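Local coordinates for protein transglutaminase elicitor (Phytophthora sojae, PDB 3TW5) that probably catalyses the cross-linking of glutamine to lysine side chains as a transglutaminase, and is recognised by plants as an elicitor of innate immunity, at residues F152-D156 / T283-G287. The protein carries 1 engineered substitution. Residues are numbered along the deposited sequence; the frame is centred on the assembly and turned at random.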
# COMPACT_ATOMS: atom_id res chain seq x y z
N PHE A 152 -17.22 -11.15 15.58
CA PHE A 152 -16.13 -10.68 14.73
C PHE A 152 -15.81 -9.23 15.06
O PHE A 152 -16.68 -8.36 14.95
CB PHE A 152 -16.50 -10.80 13.25
CG PHE A 152 -16.55 -12.21 12.75
CD1 PHE A 152 -15.40 -12.82 12.24
CD2 PHE A 152 -17.74 -12.93 12.77
CE1 PHE A 152 -15.44 -14.13 11.77
CE2 PHE A 152 -17.78 -14.24 12.30
CZ PHE A 152 -16.63 -14.84 11.80
N GLN A 153 -14.58 -8.98 15.47
CA GLN A 153 -14.12 -7.62 15.72
C GLN A 153 -13.81 -6.93 14.39
O GLN A 153 -13.48 -7.61 13.42
CB GLN A 153 -12.89 -7.63 16.63
CG GLN A 153 -13.13 -8.21 18.03
CD GLN A 153 -14.14 -7.42 18.85
OE1 GLN A 153 -15.00 -8.00 19.52
NE2 GLN A 153 -14.05 -6.10 18.80
N PRO A 154 -13.92 -5.59 14.34
CA PRO A 154 -13.54 -4.87 13.12
C PRO A 154 -12.17 -5.29 12.62
O PRO A 154 -11.96 -5.41 11.41
CB PRO A 154 -13.52 -3.41 13.58
CG PRO A 154 -14.59 -3.36 14.62
CD PRO A 154 -14.54 -4.69 15.33
N MET A 155 -11.26 -5.53 13.55
CA MET A 155 -9.92 -5.99 13.24
C MET A 155 -9.90 -7.39 12.61
O MET A 155 -9.14 -7.64 11.68
CB MET A 155 -9.06 -5.95 14.50
CG MET A 155 -7.60 -6.18 14.26
SD MET A 155 -6.93 -4.96 13.14
CE MET A 155 -5.28 -5.58 13.03
N ASP A 156 -10.73 -8.29 13.13
CA ASP A 156 -10.87 -9.64 12.57
C ASP A 156 -11.31 -9.56 11.11
O ASP A 156 -10.79 -10.30 10.26
CB ASP A 156 -11.89 -10.46 13.36
CG ASP A 156 -11.38 -10.87 14.74
OD1 ASP A 156 -10.21 -11.30 14.86
OD2 ASP A 156 -12.17 -10.79 15.69
N THR A 283 -1.15 -1.22 11.82
CA THR A 283 -1.49 -1.26 13.25
C THR A 283 -2.50 -2.37 13.55
O THR A 283 -3.30 -2.75 12.69
CB THR A 283 -2.05 0.10 13.76
OG1 THR A 283 -2.31 0.01 15.18
CG2 THR A 283 -3.34 0.48 13.04
N TYR A 284 -2.47 -2.87 14.79
CA TYR A 284 -3.42 -3.89 15.23
C TYR A 284 -4.55 -3.29 16.09
O TYR A 284 -5.32 -4.02 16.72
CB TYR A 284 -2.70 -5.01 15.97
CG TYR A 284 -1.77 -5.83 15.11
CD1 TYR A 284 -2.19 -7.04 14.56
CD2 TYR A 284 -0.47 -5.40 14.85
CE1 TYR A 284 -1.33 -7.80 13.77
CE2 TYR A 284 0.40 -6.16 14.06
CZ TYR A 284 -0.04 -7.36 13.53
OH TYR A 284 0.81 -8.10 12.75
N THR A 285 -4.64 -1.96 16.09
CA THR A 285 -5.65 -1.26 16.89
C THR A 285 -7.06 -1.53 16.36
O THR A 285 -7.37 -1.24 15.20
CB THR A 285 -5.37 0.26 16.93
OG1 THR A 285 -4.01 0.48 17.30
CG2 THR A 285 -6.29 0.96 17.93
N ASP A 286 -7.89 -2.10 17.22
CA ASP A 286 -9.27 -2.46 16.87
C ASP A 286 -10.18 -1.23 16.80
O ASP A 286 -9.83 -0.17 17.33
CB ASP A 286 -9.81 -3.49 17.87
CG ASP A 286 -11.03 -4.24 17.36
OD1 ASP A 286 -11.32 -4.17 16.14
OD2 ASP A 286 -11.69 -4.92 18.18
N GLY A 287 -11.32 -1.38 16.15
CA GLY A 287 -12.31 -0.31 16.04
C GLY A 287 -12.27 0.40 14.70
O GLY A 287 -11.35 0.21 13.91
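Both carboxylate oxygens of Asp-286 are used in binding the start of helix 154-167. OD2 accepts the side-chain amide of Gln-153, NE2 to OD2 2.7 Å, through its syn lone pair, with the amide and carboxylate planes turned 77° apart. OD1 takes the backbone N-H of Met-155, N to OD1 2.9 Å, from 33° out of the carboxylate plane. Asp-286 reaches these donors because its CG lies anti to its own backbone N (chi1 -162°). The same OD1 also receives a weak bond from Gly-287 N, whose backbone shape, jamming any CB against the preceding carbonyl O, by itself calls for glycine.

Gln-153 occupies the N-cap position, and its backbone N donates to Asp-156 OD2 at 3.0 Å, the N3-to-N-cap half of a capping box; that carboxylate also pairs with Lys-63 of helix 60-67. The contact joins the loop between strand 269-280 and helix 289-292 to this helix start, within a family of the papain-like peptidase CA clan. First-turn N-H groups lack helix acceptors, so an acidic loop residue suits the place, and its charge probably interacts favourably with the helix dipole. Pro-154, with no N-H to offer, fits the first turn and lays CD 3.4 Å from Asp-286 OD1.

Apolar contact falls to Met-155, whose flexible chain bends at chi2 to carry CE obliquely to the Tyr-284 ring, 3.7 Å from CD1. Pro-40 and Trp-53 also touch this methionine.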